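Local coordinates for probable cell division protein WhiA (Thermotoga maritima, PDB 3HYI) that probably takes part in cell division and chromosome segregation as a DNA-binding protein built from a degenerate LAGLIDADG homing endonuclease domain and a helix-turn-helix domain, at residues Leu118-Gly123 against Leu134-Leu138; Glu31-Phe35 against Arg61-Met66; Phe105-Phe111 against Ser150-Phe155; Leu115-Phe119 against Phe181-Ile185. All coordinates share one frame. Residue numbers count along the deposited sequence, not the author numbering.

Contact 1: residues Leu118-Gly123 against Leu134-Leu138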
loop_
_atom_site.group_PDB
_atom_site.type_symbol
_atom_site.label_atom_id
_atom_site.label_comp_id
_atom_site.label_asym_id
_atom_site.label_seq_id
_atom_site.Cartn_x
_atom_site.Cartn_y
_atom_site.Cartn_z
ATOM N N LEU A 118 15.776 -10.762 12.660
ATOM C CA LEU A 118 15.584 -9.307 12.737
ATOM C C LEU A 118 14.113 -8.914 12.616
ATOM O O LEU A 118 13.622 -8.069 13.364
ATOM C CB LEU A 118 16.379 -8.594 11.637
ATOM C CG LEU A 118 17.889 -8.417 11.821
ATOM C CD1 LEU A 118 18.475 -7.681 10.621
ATOM C CD2 LEU A 118 18.207 -7.668 13.115
ATOM N N PHE A 119 13.426 -9.535 11.664
ATOM C CA PHE A 119 12.034 -9.227 11.368
ATOM C C PHE A 119 11.078 -9.711 12.453
ATOM O O PHE A 119 10.184 -8.973 12.872
ATOM C CB PHE A 119 11.637 -9.846 10.028
ATOM C CG PHE A 119 10.202 -9.617 9.661
ATOM C CD1 PHE A 119 9.255 -10.614 9.851
ATOM C CD2 PHE A 119 9.794 -8.397 9.142
ATOM C CE1 PHE A 119 7.933 -10.406 9.517
ATOM C CE2 PHE A 119 8.464 -8.179 8.806
ATOM C CZ PHE A 119 7.534 -9.184 8.991
ATOM N N LEU A 120 11.253 -10.957 12.883
ATOM C CA LEU A 120 10.409 -11.527 13.931
ATOM C C LEU A 120 10.486 -10.705 15.212
ATOM O O LEU A 120 9.459 -10.351 15.792
ATOM C CB LEU A 120 10.797 -12.984 14.222
ATOM C CG LEU A 120 10.207 -14.050 13.293
ATOM C CD1 LEU A 120 10.916 -15.365 13.502
ATOM C CD2 LEU A 120 8.699 -14.213 13.507
ATOM N N SER A 121 11.706 -10.392 15.637
ATOM C CA SER A 121 11.935 -9.747 16.928
ATOM C C SER A 121 11.592 -8.254 16.923
ATOM O O SER A 121 10.839 -7.787 17.779
ATOM C CB SER A 121 13.390 -9.954 17.381
ATOM O OG SER A 121 14.314 -9.402 16.457
ATOM N N GLY A 122 12.143 -7.513 15.963
ATOM C CA GLY A 122 11.991 -6.056 15.934
ATOM C C GLY A 122 11.342 -5.471 14.692
ATOM O O GLY A 122 11.240 -4.248 14.567
ATOM N N GLY A 123 10.899 -6.327 13.776
ATOM C CA GLY A 123 10.306 -5.871 12.522
ATOM C C GLY A 123 8.790 -5.873 12.543
ATOM O O GLY A 123 8.172 -6.398 13.462
ATOM N N LEU A 134 7.215 -2.407 5.083
ATOM C CA LEU A 134 7.834 -3.425 5.913
ATOM C C LEU A 134 9.052 -2.781 6.552
ATOM O O LEU A 134 9.869 -2.177 5.854
ATOM C CB LEU A 134 8.234 -4.640 5.075
ATOM C CG LEU A 134 8.830 -5.812 5.864
ATOM C CD1 LEU A 134 8.491 -7.146 5.208
ATOM C CD2 LEU A 134 10.342 -5.653 6.035
ATOM N N GLU A 135 9.167 -2.895 7.873
ATOM C CA GLU A 135 10.240 -2.225 8.602
ATOM C C GLU A 135 11.024 -3.172 9.497
ATOM O O GLU A 135 10.518 -4.209 9.911
ATOM C CB GLU A 135 9.684 -1.066 9.439
ATOM C CG GLU A 135 8.660 -1.477 10.486
ATOM C CD GLU A 135 8.243 -0.324 11.375
ATOM O OE1 GLU A 135 7.980 0.774 10.843
ATOM O OE2 GLU A 135 8.170 -0.520 12.607
ATOM N N ILE A 136 12.270 -2.795 9.771
ATOM C CA ILE A 136 13.105 -3.464 10.763
ATOM C C ILE A 136 13.742 -2.401 11.654
ATOM O O ILE A 136 14.465 -1.528 11.173
ATOM C CB ILE A 136 14.204 -4.317 10.099
ATOM C CG1 ILE A 136 13.601 -5.589 9.502
ATOM C CG2 ILE A 136 15.279 -4.693 11.110
ATOM C CD1 ILE A 136 14.585 -6.389 8.671
ATOM N N ASN A 137 13.452 -2.473 12.950
ATOM C CA ASN A 137 14.022 -1.553 13.926
ATOM C C ASN A 137 15.325 -2.106 14.488
ATOM O O ASN A 137 15.414 -3.294 14.799
ATOM C CB ASN A 137 13.033 -1.296 15.064
ATOM C CG ASN A 137 11.891 -0.392 14.650
ATOM O OD1 ASN A 137 11.736 0.709 15.179
ATOM N ND2 ASN A 137 11.086 -0.851 13.696
ATOM N N LEU A 138 16.333 -1.244 14.613
ATOM C CA LEU A 138 17.654 -1.658 15.096
ATOM C C LEU A 138 18.398 -0.482 15.724
ATOM O O LEU A 138 18.356 0.633 15.200
ATOM C CB LEU A 138 18.483 -2.232 13.942
ATOM C CG LEU A 138 19.551 -3.255 14.343
#

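Contact 2: residues Glu31-Phe35 against Arg61-Met66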
loop_
_atom_site.group_PDB
_atom_site.type_symbol
_atom_site.label_atom_id
_atom_site.label_comp_id
_atom_site.label_asym_id
_atom_site.label_seq_id
_atom_site.Cartn_x
_atom_site.Cartn_y
_atom_site.Cartn_z
ATOM N N GLU A 31 20.141 -16.723 12.860
ATOM C CA GLU A 31 18.805 -16.208 13.180
ATOM C C GLU A 31 18.710 -15.719 14.624
ATOM O O GLU A 31 18.060 -14.709 14.892
ATOM C CB GLU A 31 17.720 -17.254 12.916
ATOM C CG GLU A 31 16.314 -16.745 13.225
ATOM C CD GLU A 31 15.230 -17.732 12.875
ATOM O OE1 GLU A 31 14.071 -17.483 13.261
ATOM O OE2 GLU A 31 15.528 -18.755 12.225
ATOM N N LEU A 32 19.346 -16.439 15.545
ATOM C CA LEU A 32 19.408 -16.022 16.948
ATOM C C LEU A 32 20.119 -14.677 17.080
ATOM O O LEU A 32 19.677 -13.811 17.830
ATOM C CB LEU A 32 20.120 -17.079 17.795
ATOM C CG LEU A 32 20.185 -16.818 19.306
ATOM C CD1 LEU A 32 18.787 -16.797 19.921
ATOM C CD2 LEU A 32 21.066 -17.855 19.992
ATOM N N LEU A 33 21.212 -14.505 16.340
ATOM C CA LEU A 33 21.944 -13.238 16.321
ATOM C C LEU A 33 21.036 -12.093 15.878
ATOM O O LEU A 33 21.144 -10.980 16.392
ATOM C CB LEU A 33 23.167 -13.328 15.402
ATOM C CG LEU A 33 24.131 -12.138 15.449
ATOM C CD1 LEU A 33 24.867 -12.095 16.786
ATOM C CD2 LEU A 33 25.116 -12.195 14.287
ATOM N N GLY A 34 20.142 -12.376 14.929
ATOM C CA GLY A 34 19.118 -11.424 14.508
ATOM C C GLY A 34 18.232 -10.991 15.662
ATOM O O GLY A 34 17.972 -9.802 15.838
ATOM N N PHE A 35 17.768 -11.966 16.443
ATOM C CA PHE A 35 17.028 -11.701 17.683
ATOM C C PHE A 35 17.872 -10.888 18.663
ATOM O O PHE A 35 17.393 -9.908 19.239
ATOM C CB PHE A 35 16.614 -13.014 18.363
ATOM C CG PHE A 35 15.310 -13.588 17.871
ATOM C CD1 PHE A 35 14.120 -13.300 18.529
ATOM C CD2 PHE A 35 15.278 -14.450 16.783
ATOM C CE1 PHE A 35 12.911 -13.843 18.091
ATOM C CE2 PHE A 35 14.074 -14.997 16.340
ATOM C CZ PHE A 35 12.889 -14.693 16.997
ATOM N N ARG A 61 9.333 -18.721 18.334
ATOM C CA ARG A 61 10.468 -18.997 17.462
ATOM C C ARG A 61 11.773 -19.000 18.249
ATOM O O ARG A 61 12.618 -19.873 18.046
ATOM C CB ARG A 61 10.550 -17.966 16.330
ATOM C CG ARG A 61 11.632 -18.256 15.300
ATOM C CD ARG A 61 11.337 -19.531 14.537
ATOM N NE ARG A 61 12.330 -19.806 13.504
ATOM C CZ ARG A 61 12.400 -20.930 12.800
ATOM N NH1 ARG A 61 11.532 -21.911 13.017
ATOM N NH2 ARG A 61 13.350 -21.077 11.886
ATOM N N LEU A 62 11.932 -18.021 19.136
ATOM C CA LEU A 62 13.118 -17.932 19.985
ATOM C C LEU A 62 13.272 -19.183 20.839
ATOM O O LEU A 62 14.382 -19.691 21.002
ATOM C CB LEU A 62 13.050 -16.693 20.883
ATOM C CG LEU A 62 14.255 -16.417 21.786
ATOM C CD1 LEU A 62 15.518 -16.203 20.960
ATOM C CD2 LEU A 62 13.992 -15.223 22.700
ATOM N N LEU A 63 12.161 -19.674 21.383
ATOM C CA LEU A 63 12.183 -20.893 22.186
ATOM C C LEU A 63 12.566 -22.106 21.345
ATOM O O LEU A 63 13.310 -22.973 21.808
ATOM C CB LEU A 63 10.833 -21.134 22.874
ATOM C CG LEU A 63 10.425 -20.161 23.986
ATOM C CD1 LEU A 63 9.112 -20.620 24.626
ATOM C CD2 LEU A 63 11.509 -20.009 25.042
ATOM N N ASN A 64 12.067 -22.163 20.112
ATOM C CA ASN A 64 12.410 -23.260 19.205
ATOM C C ASN A 64 13.887 -23.256 18.789
ATOM O O ASN A 64 14.486 -24.319 18.614
ATOM C CB ASN A 64 11.517 -23.238 17.964
ATOM C CG ASN A 64 10.057 -23.558 18.277
ATOM O OD1 ASN A 64 9.727 -24.057 19.353
ATOM N ND2 ASN A 64 9.176 -23.276 17.319
ATOM N N LEU A 65 14.464 -22.068 18.629
ATOM C CA LEU A 65 15.893 -21.935 18.317
ATOM C C LEU A 65 16.760 -22.418 19.474
ATOM O O LEU A 65 17.727 -23.154 19.272
ATOM C CB LEU A 65 16.243 -20.477 17.985
ATOM C CG LEU A 65 16.199 -20.023 16.519
ATOM C CD1 LEU A 65 15.333 -20.914 15.666
ATOM C CD2 LEU A 65 15.716 -18.580 16.441
ATOM N N MET A 66 16.409 -21.993 20.685
ATOM C CA MET A 66 17.122 -22.413 21.895
ATOM C C MET A 66 17.006 -23.918 22.147
ATOM O O MET A 66 17.927 -24.536 22.683
ATOM C CB MET A 66 16.606 -21.640 23.112
ATOM C CG MET A 66 16.956 -20.159 23.098
ATOM S SD MET A 66 18.731 -19.837 23.027
ATOM C CE MET A 66 19.183 -20.055 24.747
#

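Contact 3: residues Phe105-Phe111 against Ser150-Phe155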
loop_
_atom_site.group_PDB
_atom_site.type_symbol
_atom_site.label_atom_id
_atom_site.label_comp_id
_atom_site.label_asym_id
_atom_site.label_seq_id
_atom_site.Cartn_x
_atom_site.Cartn_y
_atom_site.Cartn_z
ATOM N N PHE A 105 26.275 -11.991 7.423
ATOM C CA PHE A 105 26.149 -11.409 6.086
ATOM C C PHE A 105 26.900 -12.192 5.026
ATOM O O PHE A 105 26.621 -12.043 3.844
ATOM C CB PHE A 105 26.654 -9.967 6.081
ATOM C CG PHE A 105 25.997 -9.103 7.108
ATOM C CD1 PHE A 105 24.713 -8.621 6.902
ATOM C CD2 PHE A 105 26.648 -8.790 8.291
ATOM C CE1 PHE A 105 24.094 -7.831 7.852
ATOM C CE2 PHE A 105 26.036 -8.000 9.246
ATOM C CZ PHE A 105 24.756 -7.518 9.027
ATOM N N PHE A 106 27.817 -13.055 5.453
ATOM C CA PHE A 106 28.807 -13.660 4.557
ATOM C C PHE A 106 28.255 -14.580 3.479
ATOM O O PHE A 106 28.993 -15.067 2.629
ATOM C CB PHE A 106 29.800 -14.474 5.381
ATOM C CG PHE A 106 31.201 -14.263 4.970
ATOM C CD1 PHE A 106 31.890 -13.156 5.426
ATOM C CD2 PHE A 106 31.829 -15.138 4.101
ATOM C CE1 PHE A 106 33.188 -12.928 5.042
ATOM C CE2 PHE A 106 33.131 -14.919 3.712
ATOM C CZ PHE A 106 33.813 -13.811 4.183
ATOM N N ASP A 107 26.955 -14.801 3.511
ATOM C CA ASP A 107 26.378 -15.979 2.926
ATOM C C ASP A 107 24.894 -15.695 2.818
ATOM O O ASP A 107 24.318 -15.126 3.741
ATOM C CB ASP A 107 26.635 -17.124 3.903
ATOM C CG ASP A 107 26.334 -18.462 3.324
ATOM O OD1 ASP A 107 27.141 -18.922 2.501
ATOM O OD2 ASP A 107 25.308 -19.063 3.706
ATOM N N VAL A 108 24.278 -16.058 1.697
ATOM C CA VAL A 108 22.851 -15.779 1.504
ATOM C C VAL A 108 21.970 -16.628 2.425
ATOM O O VAL A 108 20.921 -16.173 2.875
ATOM C CB VAL A 108 22.398 -15.934 0.024
ATOM C CG1 VAL A 108 22.718 -17.316 -0.514
ATOM C CG2 VAL A 108 20.907 -15.641 -0.107
ATOM N N ALA A 109 22.399 -17.853 2.712
ATOM C CA ALA A 109 21.684 -18.713 3.654
ATOM C C ALA A 109 21.749 -18.133 5.072
ATOM O O ALA A 109 20.729 -18.012 5.747
ATOM C CB ALA A 109 22.254 -20.125 3.625
ATOM N N LEU A 110 22.947 -17.764 5.509
ATOM C CA LEU A 110 23.128 -17.139 6.823
ATOM C C LEU A 110 22.377 -15.811 6.911
ATOM O O LEU A 110 21.750 -15.511 7.926
ATOM C CB LEU A 110 24.613 -16.907 7.120
ATOM C CG LEU A 110 25.499 -18.154 7.203
ATOM C CD1 LEU A 110 26.973 -17.763 7.304
ATOM C CD2 LEU A 110 25.092 -19.030 8.385
ATOM N N PHE A 111 22.438 -15.028 5.838
ATOM C CA PHE A 111 21.793 -13.718 5.804
ATOM C C PHE A 111 20.265 -13.797 5.867
ATOM O O PHE A 111 19.628 -12.975 6.527
ATOM C CB PHE A 111 22.227 -12.941 4.562
ATOM C CG PHE A 111 21.608 -11.579 4.457
ATOM C CD1 PHE A 111 21.899 -10.603 5.401
ATOM C CD2 PHE A 111 20.731 -11.275 3.426
ATOM C CE1 PHE A 111 21.330 -9.342 5.317
ATOM C CE2 PHE A 111 20.160 -10.017 3.333
ATOM C CZ PHE A 111 20.459 -9.049 4.281
ATOM N N SER A 150 23.363 -5.859 1.975
ATOM C CA SER A 150 23.174 -7.275 1.643
ATOM C C SER A 150 21.804 -7.537 1.016
ATOM O O SER A 150 21.672 -8.406 0.157
ATOM C CB SER A 150 23.376 -8.156 2.877
ATOM O OG SER A 150 24.751 -8.272 3.198
ATOM N N LEU A 151 20.791 -6.788 1.447
ATOM C CA LEU A 151 19.465 -6.855 0.826
ATOM C C LEU A 151 19.544 -6.515 -0.659
ATOM O O LEU A 151 18.862 -7.128 -1.480
ATOM C CB LEU A 151 18.480 -5.907 1.524
ATOM C CG LEU A 151 17.858 -6.414 2.825
ATOM C CD1 LEU A 151 17.067 -5.310 3.514
ATOM C CD2 LEU A 151 16.974 -7.630 2.551
ATOM N N LYS A 152 20.387 -5.537 -0.989
ATOM C CA LYS A 152 20.591 -5.106 -2.370
ATOM C C LYS A 152 21.434 -6.107 -3.161
ATOM O O LYS A 152 21.053 -6.511 -4.259
ATOM C CB LYS A 152 21.261 -3.731 -2.401
ATOM N N ASP A 153 22.579 -6.497 -2.602
ATOM C CA ASP A 153 23.496 -7.427 -3.270
ATOM C C ASP A 153 22.839 -8.772 -3.581
ATOM O O ASP A 153 22.930 -9.266 -4.705
ATOM C CB ASP A 153 24.748 -7.666 -2.415
ATOM C CG ASP A 153 25.616 -6.421 -2.269
ATOM O OD1 ASP A 153 26.320 -6.311 -1.242
ATOM O OD2 ASP A 153 25.598 -5.556 -3.170
ATOM N N PHE A 154 22.174 -9.351 -2.583
ATOM C CA PHE A 154 21.594 -10.691 -2.710
ATOM C C PHE A 154 20.245 -10.715 -3.426
ATOM O O PHE A 154 20.003 -11.591 -4.252
ATOM C CB PHE A 154 21.434 -11.347 -1.333
ATOM C CG PHE A 154 22.739 -11.716 -0.670
ATOM C CD1 PHE A 154 23.670 -12.515 -1.321
ATOM C CD2 PHE A 154 23.019 -11.293 0.624
ATOM C CE1 PHE A 154 24.863 -12.866 -0.705
ATOM C CE2 PHE A 154 24.210 -11.645 1.246
ATOM C CZ PHE A 154 25.133 -12.430 0.580
ATOM N N PHE A 155 19.367 -9.771 -3.098
ATOM C CA PHE A 155 17.976 -9.812 -3.563
ATOM C C PHE A 155 17.546 -8.612 -4.413
ATOM O O PHE A 155 16.382 -8.526 -4.808
ATOM C CB PHE A 155 17.044 -9.944 -2.356
ATOM C CG PHE A 155 17.276 -11.191 -1.549
ATOM C CD1 PHE A 155 16.771 -12.411 -1.979
ATOM C CD2 PHE A 155 17.999 -11.149 -0.363
ATOM C CE1 PHE A 155 16.982 -13.568 -1.244
ATOM C CE2 PHE A 155 18.216 -12.304 0.380
ATOM C CZ PHE A 155 17.707 -13.514 -0.061
#

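Contact 4: residues Leu115-Phe119 against Phe181-Ile185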
loop_
_atom_site.group_PDB
_atom_site.type_symbol
_atom_site.label_atom_id
_atom_site.label_comp_id
_atom_site.label_asym_id
_atom_site.label_seq_id
_atom_site.Cartn_x
_atom_site.Cartn_y
_atom_site.Cartn_z
ATOM N N LEU A 115 17.966 -12.172 8.709
ATOM C CA LEU A 115 16.817 -11.330 8.362
ATOM C C LEU A 115 15.534 -11.792 9.045
ATOM O O LEU A 115 14.756 -10.969 9.529
ATOM C CB LEU A 115 16.584 -11.309 6.846
ATOM C CG LEU A 115 17.447 -10.373 6.004
ATOM C CD1 LEU A 115 17.073 -10.544 4.541
ATOM C CD2 LEU A 115 17.281 -8.922 6.439
ATOM N N ARG A 116 15.311 -13.105 9.062
ATOM C CA ARG A 116 14.139 -13.679 9.716
ATOM C C ARG A 116 14.124 -13.334 11.207
ATOM O O ARG A 116 13.091 -12.953 11.749
ATOM C CB ARG A 116 14.094 -15.198 9.514
ATOM C CG ARG A 116 12.850 -15.859 10.092
ATOM C CD ARG A 116 12.601 -17.239 9.499
ATOM N NE ARG A 116 13.763 -18.112 9.642
ATOM C CZ ARG A 116 14.561 -18.522 8.657
ATOM N NH1 ARG A 116 14.351 -18.178 7.390
ATOM N NH2 ARG A 116 15.592 -19.301 8.950
ATOM N N GLY A 117 15.279 -13.464 11.858
ATOM C CA GLY A 117 15.426 -13.085 13.259
ATOM C C GLY A 117 15.179 -11.607 13.501
ATOM O O GLY A 117 14.466 -11.239 14.434
ATOM N N LEU A 118 15.776 -10.762 12.660
ATOM C CA LEU A 118 15.584 -9.307 12.737
ATOM C C LEU A 118 14.113 -8.914 12.616
ATOM O O LEU A 118 13.622 -8.069 13.364
ATOM C CB LEU A 118 16.379 -8.594 11.637
ATOM C CG LEU A 118 17.889 -8.417 11.821
ATOM C CD1 LEU A 118 18.475 -7.681 10.621
ATOM C CD2 LEU A 118 18.207 -7.668 13.115
ATOM N N PHE A 119 13.426 -9.535 11.664
ATOM C CA PHE A 119 12.034 -9.227 11.368
ATOM C C PHE A 119 11.078 -9.711 12.453
ATOM O O PHE A 119 10.184 -8.973 12.872
ATOM C CB PHE A 119 11.637 -9.846 10.028
ATOM C CG PHE A 119 10.202 -9.617 9.661
ATOM C CD1 PHE A 119 9.255 -10.614 9.851
ATOM C CD2 PHE A 119 9.794 -8.397 9.142
ATOM C CE1 PHE A 119 7.933 -10.406 9.517
ATOM C CE2 PHE A 119 8.464 -8.179 8.806
ATOM C CZ PHE A 119 7.534 -9.184 8.991
ATOM N N PHE A 181 11.259 -10.313 -0.075
ATOM C CA PHE A 181 11.732 -10.374 1.301
ATOM C C PHE A 181 10.983 -11.443 2.089
ATOM O O PHE A 181 11.599 -12.298 2.733
ATOM C CB PHE A 181 11.545 -9.009 1.973
ATOM C CG PHE A 181 12.068 -8.945 3.379
ATOM C CD1 PHE A 181 13.365 -8.515 3.632
ATOM C CD2 PHE A 181 11.260 -9.304 4.453
ATOM C CE1 PHE A 181 13.850 -8.453 4.932
ATOM C CE2 PHE A 181 11.739 -9.246 5.755
ATOM C CZ PHE A 181 13.035 -8.817 5.995
ATOM N N LEU A 182 9.656 -11.393 2.025
ATOM C CA LEU A 182 8.815 -12.318 2.781
ATOM C C LEU A 182 9.008 -13.766 2.342
ATOM O O LEU A 182 9.097 -14.661 3.181
ATOM C CB LEU A 182 7.337 -11.925 2.673
ATOM C CG LEU A 182 6.941 -10.633 3.398
ATOM C CD1 LEU A 182 5.498 -10.288 3.091
ATOM C CD2 LEU A 182 7.156 -10.747 4.902
ATOM N N GLU A 183 9.073 -13.993 1.032
ATOM C CA GLU A 183 9.290 -15.338 0.507
ATOM C C GLU A 183 10.686 -15.865 0.850
ATOM O O GLU A 183 10.842 -17.041 1.165
ATOM C CB GLU A 183 9.073 -15.382 -1.005
ATOM C CG GLU A 183 9.135 -16.800 -1.565
ATOM C CD GLU A 183 8.577 -16.924 -2.965
ATOM O OE1 GLU A 183 8.163 -15.900 -3.554
ATOM O OE2 GLU A 183 8.559 -18.058 -3.484
ATOM N N ALA A 184 11.686 -14.990 0.786
ATOM C CA ALA A 184 13.057 -15.350 1.154
ATOM C C ALA A 184 13.132 -15.905 2.580
ATOM O O ALA A 184 13.793 -16.916 2.817
ATOM C CB ALA A 184 13.983 -14.145 1.001
ATOM N N ILE A 185 12.439 -15.256 3.516
ATOM C CA ILE A 185 12.459 -15.675 4.928
ATOM C C ILE A 185 11.462 -16.798 5.269
ATOM O O ILE A 185 11.421 -17.265 6.409
ATOM C CB ILE A 185 12.294 -14.467 5.901
ATOM C CG1 ILE A 185 10.901 -13.829 5.796
ATOM C CG2 ILE A 185 13.387 -13.424 5.636
ATOM C CD1 ILE A 185 10.695 -12.663 6.744
#

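Contact 1: residues Leu118-Gly123 against Leu134-Leu138
Hydrogen bonding marks the point where helix 108-122 passes directly into strand 123-125. Gly123 N still donates to Phe119 O (2.9 Å), as in an alpha helix, yet Gly123 itself has already left helical geometry and pairs with Ile136 as an antiparallel, non-hydrogen-bonded pair, their CA atoms 4.1 Å apart. Next to this pair, Asn137 N donates to Gly122 O at 3.3 Å. The two glycines suit this closeness: an ideal CB on Gly123 would clash with Glu135 O and Phe119 O, and one on Gly122 would be tight against Asn137 O.

Apolar packing fills the angle where the helix crosses the strand at 75°. Leu118 CB meets Ile136 CG2 at 4.1 Å, and Phe119 CE2 reaches Leu134 CD1 at 3.7 Å, so branched and aromatic side chains close the gap between the two backbones.

On the strand, Asn137 ND2 donates to Glu135 OE2 (3.1 Å), while the Glu135 carboxylate also forms a salt bridge with Lys169.

Leu115-Gly123 is a degenerate form of the nine-residue LAGLIDADG motif, keeping Leu115, Gly117, Leu118 and Gly123; Gly122 probably stands where active homing endonucleases carry the motif's last acid. Strand 134-138 continues the sheet to strand 168-172; helix 25-39 packs on Leu118 and Ser121, and helix 175-184 on Leu134 and Ile136.

Contact 2: residues Glu31-Phe35 against Arg61-Met66
Buried charges are well provided for at this crossing of two helices, whose short axes approach to 10.7 Å, with their N-to-C directions at 135°. The Glu31 carboxylate meets the Arg61 guanidinium through two bonds of one salt bridge: Arg61 NE to Glu31 OE1 at 2.9 Å and Arg61 NH2 to Glu31 OE2 at 3.2 Å. Glu31 OE2 also accepts from Arg116 NE, and Arg61 NH1 donates to the carbonyls of Val18 and Val20, so one acid serves two arginines and every nitrogen of the Arg61 guanidinium has an acceptor.

Beside the charges, Leu65 CD2 touches Glu31 CD at 3.7 Å and Phe35 CE2 at 3.9 Å. Leucines complete the seam: Leu32 CD1 meets Leu62 CD1 at 3.5 Å, and Leu62 CB lies over a face of the Phe35 ring, 4.0 Å from Phe35 CE1.

Helix 25-39, the first LAGLIDADG-type helix, thus rests on helix 56-68; Phe51 of strand 48-53 lies against Leu32, Phe35 and Leu62, and helix 108-122 flanks Glu31 and Phe35.

Contact 3: residues Phe105-Phe111 against Ser150-Phe155
This is an aromatic, partly buried contact without hydrogen bonds between its segments, in which the beginning of helix 108-122 and the loop leading into it lean on the last turns of helix 141-155. Phe111 is its knob, set in a hole made by Ser150, Leu151, Phe154 and Phe155. The small Ser150 allows close approach: its CB lies over the Phe111 ring face in a CH-pi contact, 3.5 Å from the centroid. Phe111 CZ also reaches Leu151 CG at 4.0 Å. Toward Phe154 the two rings are oblique, with centroids 5.6 Å apart and Phe111 CD2 3.6 Å from Phe154 CD2, while Phe111 CD2 and Phe155 CE2 meet at 4.1 Å, each near the plane of the other ring.

Within the alpha-beta-beta-alpha-beta-beta-alpha order of a LAGLIDADG half, helix 108-122 corresponds to the motif helix and helix 141-155 to the one following the first hairpin. Asp107 is the N-cap of the motif helix, its OD2 accepting from Leu110 N (3.2 Å) and, weakly, from Ala109 N (3.3 Å); a short acidic side chain suits these amides.

One turn before Phe111, Val108 extends the apolar surface: its CB makes a CH-pi contact with the Phe154 face, 4.2 Å from the centroid, and its CG2 touches Phe155 CZ at 3.8 Å. Phe105, in the loop, brings CD1 within 3.7 Å of Ser150 OG.

Contact 4: residues Leu115-Phe119 against Phe181-Ile185
Phe119 and Phe181 form the apolar centre in an offset edge-to-face pair, the edge of Phe181 turned to the face of Phe119, with centroids 6.0 Å apart and planes at 64°. Phe119 CD2 and Phe181 CE2 approach to 4.0 Å. One turn back along the motif helix, Leu115 adds to the same core, its CD2 3.8 Å from Phe181 CE1. Ile185 is wedged between the two helix positions: its CG2 lies 4.0 Å from Leu115 CB and its CD1 4.0 Å from Phe119 CD1, a place suited to a beta-branched side chain with atoms to spare in two directions. Leu182 CD2 reaches Phe119 CZ more loosely, at 4.4 Å.

Moving outward, the backbones come closest at Arg116 and Ile185, whose CA atoms are 5.5 Å apart, and their CB atoms meet at 4.1 Å. Here the Arg116 side chain passes from apolar to polar duty, NH1 donating to Ile185 O at 3.2 Å. Arg116 NE, in turn, is salt-bridged to Glu31 of helix 25-39.

Strand 134-138 lies against this core too, through Leu134 on Phe119, Phe181 and Leu182. Packing of rings and branched carbons thus supplies most of the contact, and one long cationic side chain at its edge satisfies a backbone carbonyl while also linking the two LAGLIDADG-like halves.

From the N terminus, contact 2 closes first, joining helix 25-39 to helix 56-68 within the first LAGLIDADG-like half, before any other opens. The remaining three start in or just before helix 108-122. Contact 3, from 105-111 to 150-155, ties its start to helix 141-155; nested inside that loop, contact 1 ties its end to strand 134-138. Contact 4 opens at 115-119, inside contact 3, but closes at 181-185, beyond it, so the two cross; it ties the helix's middle to the end of helix 175-184. Contacts 1 and 4 share Leu118 and Phe119 and pack against each other. Contact 2 touches contact 1 by packing and contact 4 also through the Glu31-Arg116 salt bridge.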